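Local coordinates for long form salivary protein D7L1 (Aedes aegypti, PDB 3DXL) that binds and sequesters biogenic amines and leukotrienes of the vertebrate host, modulating blood feeding by female mosquitoes, at residues A[60-74]-A[90-104]. Residues are numbered along the deposited sequence; the frame is centred on the assembly and turned at random.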
ATOM      1  N   LEU A  60     -12.372  -4.275  -8.497  1.00 13.13           N
ATOM      2  CA  LEU A  60     -13.225  -4.102  -9.675  1.00 13.39           C
ATOM      3  C   LEU A  60     -13.198  -5.324 -10.570  1.00 13.43           C
ATOM      4  O   LEU A  60     -14.181  -5.612 -11.259  1.00 13.95           O
ATOM      5  CB  LEU A  60     -12.815  -2.866 -10.474  1.00 13.58           C
ATOM      6  CG  LEU A  60     -13.270  -1.528  -9.919  1.00 13.85           C
ATOM      7  CD1 LEU A  60     -12.471  -0.414 -10.531  1.00 14.89           C
ATOM      8  CD2 LEU A  60     -14.763  -1.320 -10.167  1.00 14.87           C
ATOM      9  N   TYR A  61     -12.059  -6.011 -10.599  1.00 13.48           N
ATOM     10  CA  TYR A  61     -11.971  -7.317 -11.239  1.00 13.76           C
ATOM     11  C   TYR A  61     -11.665  -8.354 -10.180  1.00 14.40           C
ATOM     12  O   TYR A  61     -10.694  -8.230  -9.424  1.00 14.24           O
ATOM     13  CB  TYR A  61     -10.955  -7.373 -12.396  1.00 13.55           C
ATOM     14  CG  TYR A  61     -10.889  -8.746 -13.040  1.00 13.38           C
ATOM     15  CD1 TYR A  61     -11.912  -9.191 -13.890  1.00 13.32           C
ATOM     16  CD2 TYR A  61      -9.835  -9.621 -12.763  1.00 14.15           C
ATOM     17  CE1 TYR A  61     -11.871 -10.452 -14.454  1.00 14.73           C
ATOM     18  CE2 TYR A  61      -9.787 -10.889 -13.328  1.00 14.09           C
ATOM     19  CZ  TYR A  61     -10.809 -11.292 -14.171  1.00 14.29           C
ATOM     20  OH  TYR A  61     -10.742 -12.549 -14.713  1.00 15.76           O
ATOM     21  N   ASP A  62     -12.515  -9.369 -10.129  1.00 15.18           N
ATOM     22  CA  ASP A  62     -12.388 -10.465  -9.192  1.00 15.64           C
ATOM     23  C   ASP A  62     -11.804 -11.662  -9.942  1.00 16.31           C
ATOM     24  O   ASP A  62     -12.509 -12.301 -10.726  1.00 16.35           O
ATOM     25  CB  ASP A  62     -13.764 -10.776  -8.597  1.00 16.05           C
ATOM     26  CG  ASP A  62     -13.729 -11.881  -7.560  1.00 17.04           C
ATOM     27  OD1 ASP A  62     -12.781 -12.696  -7.566  1.00 17.85           O
ATOM     28  OD2 ASP A  62     -14.679 -11.938  -6.757  1.00 18.34           O
ATOM     29  N   PRO A  63     -10.507 -11.959  -9.719  1.00 17.12           N
ATOM     30  CA  PRO A  63      -9.821 -13.015 -10.459  1.00 17.66           C
ATOM     31  C   PRO A  63     -10.300 -14.423 -10.104  1.00 18.16           C
ATOM     32  O   PRO A  63     -10.088 -15.346 -10.889  1.00 18.87           O
ATOM     33  CB  PRO A  63      -8.353 -12.829 -10.059  1.00 18.01           C
ATOM     34  CG  PRO A  63      -8.414 -12.190  -8.725  1.00 17.93           C
ATOM     35  CD  PRO A  63      -9.607 -11.291  -8.757  1.00 17.26           C
ATOM     36  N   VAL A  64     -10.927 -14.568  -8.936  1.00 18.18           N
ATOM     37  CA  VAL A  64     -11.501 -15.840  -8.495  1.00 18.62           C
ATOM     38  C   VAL A  64     -12.825 -16.072  -9.232  1.00 18.36           C
ATOM     39  O   VAL A  64     -13.058 -17.143  -9.802  1.00 19.19           O
ATOM     40  CB  VAL A  64     -11.707 -15.876  -6.953  1.00 18.51           C
ATOM     41  CG1 VAL A  64     -12.329 -17.198  -6.508  1.00 19.77           C
ATOM     42  CG2 VAL A  64     -10.383 -15.648  -6.216  1.00 19.46           C
ATOM     43  N   ALA A  65     -13.678 -15.047  -9.235  1.00 17.83           N
ATOM     44  CA  ALA A  65     -14.959 -15.100  -9.933  1.00 17.24           C
ATOM     45  C   ALA A  65     -14.783 -15.043 -11.451  1.00 17.36           C
ATOM     46  O   ALA A  65     -15.686 -15.444 -12.192  1.00 17.20           O
ATOM     47  CB  ALA A  65     -15.861 -13.965  -9.460  1.00 16.89           C
ATOM     48  N   GLN A  66     -13.621 -14.565 -11.903  1.00 17.87           N
ATOM     49  CA  GLN A  66     -13.345 -14.264 -13.321  1.00 19.03           C
ATOM     50  C   GLN A  66     -14.428 -13.366 -13.931  1.00 18.36           C
ATOM     51  O   GLN A  66     -14.922 -13.603 -15.046  1.00 18.21           O
ATOM     52  CB  GLN A  66     -13.069 -15.530 -14.152  1.00 19.28           C
ATOM     53  CG  GLN A  66     -11.674 -16.116 -13.888  1.00 20.81           C
ATOM     54  CD  GLN A  66     -11.214 -17.102 -14.945  1.00 21.28           C
ATOM     55  OE1 GLN A  66     -10.288 -16.825 -15.715  1.00 23.83           O
ATOM     56  NE2 GLN A  66     -11.851 -18.264 -14.983  1.00 23.61           N
ATOM     57  N   LYS A  67     -14.791 -12.341 -13.165  1.00 17.80           N
ATOM     58  CA  LYS A  67     -15.785 -11.344 -13.552  1.00 17.69           C
ATOM     59  C   LYS A  67     -15.417 -10.017 -12.917  1.00 16.69           C
ATOM     60  O   LYS A  67     -14.684  -9.969 -11.920  1.00 16.71           O
ATOM     61  CB  LYS A  67     -17.172 -11.684 -13.004  1.00 18.34           C
ATOM     62  CG  LYS A  67     -17.713 -13.047 -13.285  1.00 20.06           C
ATOM     63  CD  LYS A  67     -18.941 -13.259 -12.426  1.00 20.92           C
ATOM     64  CE  LYS A  67     -19.521 -14.623 -12.654  1.00 22.31           C
ATOM     65  NZ  LYS A  67     -20.857 -14.705 -12.065  1.00 24.44           N
ATOM     66  N   PHE A  68     -15.975  -8.947 -13.473  1.00 16.20           N
ATOM     67  CA  PHE A  68     -15.938  -7.639 -12.852  1.00 16.04           C
ATOM     68  C   PHE A  68     -16.984  -7.551 -11.739  1.00 16.35           C
ATOM     69  O   PHE A  68     -17.935  -8.346 -11.705  1.00 17.46           O
ATOM     70  CB  PHE A  68     -16.121  -6.552 -13.914  1.00 15.43           C
ATOM     71  CG  PHE A  68     -14.974  -6.477 -14.882  1.00 14.53           C
ATOM     72  CD1 PHE A  68     -13.897  -5.628 -14.630  1.00 14.26           C
ATOM     73  CD2 PHE A  68     -14.938  -7.290 -16.016  1.00 14.43           C
ATOM     74  CE1 PHE A  68     -12.833  -5.566 -15.502  1.00 15.06           C
ATOM     75  CE2 PHE A  68     -13.873  -7.238 -16.899  1.00 14.49           C
ATOM     76  CZ  PHE A  68     -12.810  -6.379 -16.638  1.00 14.36           C
ATOM     77  N   ASP A  69     -16.795  -6.602 -10.826  1.00 16.43           N
ATOM     78  CA  ASP A  69     -17.617  -6.473  -9.629  1.00 16.80           C
ATOM     79  C   ASP A  69     -17.773  -4.992  -9.330  1.00 16.66           C
ATOM     80  O   ASP A  69     -16.795  -4.310  -9.034  1.00 16.66           O
ATOM     81  CB  ASP A  69     -16.946  -7.210  -8.457  1.00 17.61           C
ATOM     82  CG  ASP A  69     -17.838  -7.330  -7.232  1.00 19.53           C
ATOM     83  OD1 ASP A  69     -18.857  -6.618  -7.130  1.00 21.27           O
ATOM     84  OD2 ASP A  69     -17.496  -8.145  -6.350  1.00 23.53           O
ATOM     85  N   ALA A  70     -18.997  -4.487  -9.435  1.00 16.11           N
ATOM     86  CA  ALA A  70     -19.249  -3.069  -9.220  1.00 16.24           C
ATOM     87  C   ALA A  70     -19.467  -2.702  -7.751  1.00 16.40           C
ATOM     88  O   ALA A  70     -19.651  -1.526  -7.426  1.00 16.93           O
ATOM     89  CB  ALA A  70     -20.430  -2.611 -10.062  1.00 16.14           C
ATOM     90  N   SER A  71     -19.433  -3.700  -6.871  1.00 17.05           N
ATOM     91  CA  SER A  71     -19.717  -3.476  -5.457  1.00 17.31           C
ATOM     92  C   SER A  71     -18.814  -2.406  -4.847  1.00 16.46           C
ATOM     93  O   SER A  71     -19.280  -1.577  -4.068  1.00 16.37           O
ATOM     94  CB  SER A  71     -19.606  -4.779  -4.659  1.00 17.85           C
ATOM     95  OG  SER A  71     -20.469  -5.775  -5.187  1.00 20.75           O
ATOM     96  N   VAL A  72     -17.529  -2.414  -5.216  1.00 15.85           N
ATOM     97  CA  VAL A  72     -16.587  -1.441  -4.665  1.00 15.67           C
ATOM     98  C   VAL A  72     -16.951  -0.005  -5.054  1.00 14.99           C
ATOM     99  O   VAL A  72     -16.706   0.919  -4.290  1.00 14.63           O
ATOM    100  CB  VAL A  72     -15.105  -1.781  -5.013  1.00 15.71           C
ATOM    101  CG1 VAL A  72     -14.857  -1.721  -6.512  1.00 15.58           C
ATOM    102  CG2 VAL A  72     -14.157  -0.852  -4.277  1.00 16.28           C
ATOM    103  N   ILE A  73     -17.567   0.180  -6.227  1.00 15.06           N
ATOM    104  CA  ILE A  73     -17.986   1.512  -6.658  1.00 14.90           C
ATOM    105  C   ILE A  73     -19.016   2.092  -5.680  1.00 15.07           C
ATOM    106  O   ILE A  73     -18.897   3.241  -5.251  1.00 14.70           O
ATOM    107  CB  ILE A  73     -18.531   1.487  -8.104  1.00 14.60           C
ATOM    108  CG1 ILE A  73     -17.401   1.122  -9.068  1.00 13.88           C
ATOM    109  CG2 ILE A  73     -19.183   2.834  -8.475  1.00 15.28           C
ATOM    110  CD1 ILE A  73     -17.891   0.748 -10.462  1.00 14.24           C
ATOM    111  N   GLN A  74     -20.011   1.286  -5.321  1.00 16.13           N
ATOM    112  CA  GLN A  74     -21.021   1.727  -4.360  1.00 17.17           C
ATOM    113  C   GLN A  74     -20.438   1.921  -2.953  1.00 16.78           C
ATOM    114  O   GLN A  74     -20.793   2.877  -2.266  1.00 16.52           O
ATOM    115  CB  GLN A  74     -22.221   0.778  -4.341  1.00 18.15           C
ATOM    116  CG  GLN A  74     -22.999   0.706  -5.672  1.00 20.54           C
ATOM    117  CD  GLN A  74     -23.587   2.046  -6.138  1.00 23.27           C
ATOM    118  OE1 GLN A  74     -23.869   2.948  -5.338  1.00 24.33           O
ATOM    119  NE2 GLN A  74     -23.786   2.169  -7.450  1.00 25.45           N
ATOM    120  N   GLU A  90     -23.912   5.724 -10.605  1.00 14.42           N
ATOM    121  CA  GLU A  90     -24.768   4.618 -11.016  1.00 15.65           C
ATOM    122  C   GLU A  90     -24.509   4.177 -12.462  1.00 14.52           C
ATOM    123  O   GLU A  90     -24.474   2.975 -12.740  1.00 14.57           O
ATOM    124  CB  GLU A  90     -26.250   4.937 -10.759  1.00 15.69           C
ATOM    125  CG  GLU A  90     -26.576   4.870  -9.262  1.00 18.01           C
ATOM    126  CD  GLU A  90     -27.951   5.377  -8.873  1.00 19.14           C
ATOM    127  OE1 GLU A  90     -28.618   6.061  -9.681  1.00 22.59           O
ATOM    128  OE2 GLU A  90     -28.348   5.098  -7.720  1.00 23.45           O
ATOM    129  N   ALA A  91     -24.289   5.140 -13.361  1.00 14.29           N
ATOM    130  CA  ALA A  91     -23.976   4.823 -14.762  1.00 14.42           C
ATOM    131  C   ALA A  91     -22.659   4.037 -14.863  1.00 13.66           C
ATOM    132  O   ALA A  91     -22.560   3.079 -15.625  1.00 13.77           O
ATOM    133  CB  ALA A  91     -23.920   6.090 -15.605  1.00 14.87           C
ATOM    134  N   TYR A  92     -21.669   4.424 -14.056  1.00 13.22           N
ATOM    135  CA  TYR A  92     -20.373   3.756 -14.022  1.00 13.13           C
ATOM    136  C   TYR A  92     -20.522   2.345 -13.451  1.00 12.85           C
ATOM    137  O   TYR A  92     -20.037   1.369 -14.036  1.00 13.18           O
ATOM    138  CB  TYR A  92     -19.392   4.618 -13.216  1.00 12.56           C
ATOM    139  CG  TYR A  92     -18.032   4.024 -12.894  1.00 12.11           C
ATOM    140  CD1 TYR A  92     -17.351   3.222 -13.803  1.00 12.54           C
ATOM    141  CD2 TYR A  92     -17.415   4.309 -11.674  1.00 12.40           C
ATOM    142  CE1 TYR A  92     -16.096   2.703 -13.495  1.00 12.41           C
ATOM    143  CE2 TYR A  92     -16.162   3.793 -11.358  1.00 12.23           C
ATOM    144  CZ  TYR A  92     -15.512   2.995 -12.266  1.00 12.16           C
ATOM    145  OH  TYR A  92     -14.265   2.497 -11.940  1.00 12.36           O
ATOM    146  N   ALA A  93     -21.219   2.225 -12.326  1.00 13.39           N
ATOM    147  CA  ALA A  93     -21.448   0.914 -11.729  1.00 14.42           C
ATOM    148  C   ALA A  93     -22.200  -0.012 -12.691  1.00 15.09           C
ATOM    149  O   ALA A  93     -21.856  -1.187 -12.834  1.00 15.11           O
ATOM    150  CB  ALA A  93     -22.201   1.046 -10.418  1.00 14.64           C
ATOM    151  N   ASN A  94     -23.226   0.528 -13.351  1.00 15.97           N
ATOM    152  CA  ASN A  94     -23.980  -0.222 -14.356  1.00 16.90           C
ATOM    153  C   ASN A  94     -23.103  -0.739 -15.493  1.00 16.93           C
ATOM    154  O   ASN A  94     -23.224  -1.897 -15.890  1.00 17.39           O
ATOM    155  CB  ASN A  94     -25.139   0.617 -14.911  1.00 17.35           C
ATOM    156  CG  ASN A  94     -26.276   0.763 -13.924  1.00 19.39           C
ATOM    157  OD1 ASN A  94     -26.381   0.006 -12.958  1.00 20.67           O
ATOM    158  ND2 ASN A  94     -27.143   1.743 -14.164  1.00 21.26           N
ATOM    159  N   ALA A  95     -22.222   0.116 -16.014  1.00 16.45           N
ATOM    160  CA  ALA A  95     -21.298  -0.291 -17.077  1.00 17.00           C
ATOM    161  C   ALA A  95     -20.384  -1.439 -16.629  1.00 17.30           C
ATOM    162  O   ALA A  95     -20.137  -2.379 -17.382  1.00 17.56           O
ATOM    163  CB  ALA A  95     -20.490   0.896 -17.571  1.00 16.99           C
ATOM    164  N   VAL A  96     -19.907  -1.377 -15.388  1.00 17.40           N
ATOM    165  CA  VAL A  96     -19.086  -2.464 -14.843  1.00 18.11           C
ATOM    166  C   VAL A  96     -19.907  -3.749 -14.668  1.00 19.43           C
ATOM    167  O   VAL A  96     -19.484  -4.820 -15.103  1.00 19.60           O
ATOM    168  CB  VAL A  96     -18.383  -2.051 -13.524  1.00 17.59           C
ATOM    169  CG1 VAL A  96     -17.670  -3.248 -12.880  1.00 17.86           C
ATOM    170  CG2 VAL A  96     -17.383  -0.938 -13.792  1.00 16.25           C
ATOM    171  N   LYS A  97     -21.085  -3.628 -14.057  1.00 20.55           N
ATOM    172  CA  LYS A  97     -21.999  -4.761 -13.852  1.00 22.08           C
ATOM    173  C   LYS A  97     -22.346  -5.518 -15.134  1.00 22.15           C
ATOM    174  O   LYS A  97     -22.547  -6.734 -15.108  1.00 22.84           O
ATOM    175  CB  LYS A  97     -23.290  -4.284 -13.183  1.00 22.23           C
ATOM    176  CG  LYS A  97     -23.212  -4.195 -11.668  1.00 23.49           C
ATOM    177  CD  LYS A  97     -24.529  -3.728 -11.050  1.00 23.43           C
ATOM    178  CE  LYS A  97     -25.525  -4.869 -10.865  1.00 25.43           C
ATOM    179  NZ  LYS A  97     -26.026  -5.412 -12.158  1.00 26.12           N
ATOM    180  N   GLN A  98     -22.406  -4.791 -16.246  1.00 21.74           N
ATOM    181  CA  GLN A  98     -22.835  -5.348 -17.530  1.00 21.77           C
ATOM    182  C   GLN A  98     -21.691  -5.848 -18.422  1.00 21.00           C
ATOM    183  O   GLN A  98     -21.933  -6.428 -19.482  1.00 21.40           O
ATOM    184  CB  GLN A  98     -23.704  -4.331 -18.269  1.00 22.17           C
ATOM    185  CG  GLN A  98     -25.045  -4.086 -17.578  1.00 24.02           C
ATOM    186  CD  GLN A  98     -25.664  -2.742 -17.920  1.00 25.71           C
ATOM    187  OE1 GLN A  98     -25.553  -2.257 -19.044  1.00 28.19           O
ATOM    188  NE2 GLN A  98     -26.331  -2.137 -16.943  1.00 28.06           N
ATOM    189  N   LEU A  99     -20.445  -5.636 -17.993  1.00 19.65           N
ATOM    190  CA  LEU A  99     -19.300  -6.255 -18.662  1.00 18.35           C
ATOM    191  C   LEU A  99     -19.439  -7.778 -18.615  1.00 18.26           C
ATOM    192  O   LEU A  99     -19.939  -8.323 -17.621  1.00 18.64           O
ATOM    193  CB  LEU A  99     -17.976  -5.825 -18.011  1.00 17.72           C
ATOM    194  CG  LEU A  99     -17.513  -4.395 -18.272  1.00 16.80           C
ATOM    195  CD1 LEU A  99     -16.244  -4.119 -17.458  1.00 16.67           C
ATOM    196  CD2 LEU A  99     -17.271  -4.158 -19.754  1.00 17.27           C
ATOM    197  N   PRO A 100     -19.010  -8.472 -19.686  1.00 18.10           N
ATOM    198  CA  PRO A 100     -19.121  -9.926 -19.676  1.00 18.10           C
ATOM    199  C   PRO A 100     -18.122 -10.551 -18.713  1.00 18.04           C
ATOM    200  O   PRO A 100     -17.135  -9.908 -18.328  1.00 17.45           O
ATOM    201  CB  PRO A 100     -18.760 -10.311 -21.113  1.00 18.42           C
ATOM    202  CG  PRO A 100     -17.847  -9.230 -21.565  1.00 18.78           C
ATOM    203  CD  PRO A 100     -18.401  -7.983 -20.937  1.00 18.17           C
ATOM    204  N   SER A 101     -18.385 -11.789 -18.316  1.00 17.70           N
ATOM    205  CA  SER A 101     -17.394 -12.580 -17.605  1.00 17.60           C
ATOM    206  C   SER A 101     -16.128 -12.615 -18.456  1.00 17.44           C
ATOM    207  O   SER A 101     -16.194 -12.682 -19.684  1.00 17.66           O
ATOM    208  CB  SER A 101     -17.937 -13.971 -17.317  1.00 18.00           C
ATOM    209  OG  SER A 101     -19.038 -13.862 -16.438  1.00 18.59           O
ATOM    210  N   THR A 102     -14.975 -12.496 -17.809  1.00 17.14           N
ATOM    211  CA  THR A 102     -13.737 -12.228 -18.525  1.00 17.29           C
ATOM    212  C   THR A 102     -12.589 -13.047 -17.947  1.00 17.43           C
ATOM    213  O   THR A 102     -12.424 -13.118 -16.725  1.00 17.27           O
ATOM    214  CB  THR A 102     -13.411 -10.706 -18.475  1.00 17.05           C
ATOM    215  OG1 THR A 102     -14.449  -9.969 -19.136  1.00 16.86           O
ATOM    216  CG2 THR A 102     -12.082 -10.386 -19.140  1.00 17.23           C
ATOM    217  N   ASN A 103     -11.803 -13.651 -18.835  1.00 18.26           N
ATOM    218  CA  ASN A 103     -10.644 -14.459 -18.454  1.00 19.00           C
ATOM    219  C   ASN A 103      -9.609 -13.682 -17.643  1.00 19.31           C
ATOM    220  O   ASN A 103      -9.386 -12.497 -17.886  1.00 19.17           O
ATOM    221  CB  ASN A 103      -9.967 -15.050 -19.697  1.00 19.47           C
ATOM    222  CG  ASN A 103     -10.846 -16.049 -20.438  1.00 20.85           C
ATOM    223  OD1 ASN A 103     -11.818 -16.575 -19.890  1.00 23.30           O
ATOM    224  ND2 ASN A 103     -10.498 -16.317 -21.693  1.00 21.37           N
ATOM    225  N   ASN A 104      -8.988 -14.373 -16.689  1.00 19.43           N
ATOM    226  CA  ASN A 104      -7.988 -13.794 -15.792  1.00 19.93           C
ATOM    227  C   ASN A 104      -6.596 -13.751 -16.431  1.00 19.48           C
ATOM    228  O   ASN A 104      -5.658 -14.414 -15.976  1.00 20.40           O
ATOM    229  CB  ASN A 104      -7.973 -14.568 -14.463  1.00 20.49           C
ATOM    230  CG  ASN A 104      -7.011 -13.976 -13.442  1.00 22.13           C
ATOM    231  OD1 ASN A 104      -6.781 -12.768 -13.415  1.00 24.00           O
ATOM    232  ND2 ASN A 104      -6.443 -14.833 -12.600  1.00 24.23           N
TER
HETATM  233  O   HOH W   1     -17.879  -9.383 -15.507  1.00 18.10           O
HETATM  234  O   HOH W   2     -25.933   5.337  -5.655  1.00 24.45           O
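F68 and I73 carry a two-part contact in the N-terminal odorant-binding-like domain, its segments running in opposite directions: the start of helix 71-79 packs on the helix that carries Y92, A93 and V96, an apolar meeting, and the 61-68 hairpin lies against 99-104, a mixed one with F68 on L99 beside backbone and amide hydrogen bonds. I73, its CG1 anti to the carbonyl carbon (chi1 -65°) and its chain extended at chi2 (166°), lays CD1 squarely over one face of the Y92 ring, 3.7 Å from the centroid, a CH-pi contact. CD1 also meets V96 CG2 at 3.8 Å, while A70 CB packs against the A93 carbonyl and K97 CG. F68 is a second worked case: L99 CD1 sits over the centre of one ring face, 3.7 Å from the centroid, Y61 CD1 covers the opposite face, and T102 OG1 lies in plane at the edge. A water that accepts from F68 N bridges to L99 O.

Three direct hydrogen bonds pin the outgoing loop. T102 N gives to Q66 O (3.0 Å), from above the carbonyl plane. Y61 OH donates to T102 O at 2.7 Å, the acceptor lying in the ring plane. Q66 is extended beyond CG, and N104 N meets an in-plane lone pair of its OE1 at 2.9 Å.

Helix 45-58 packs on L60 and Y61, and its K52 bonds N104 OD1; helix 106-119 supports F68 and supplies Y113 to Y92 OH. The Y92 side chain lies about 6 Å from that of W37, which binds leukotriene E4, while helix 121-127 covers I73.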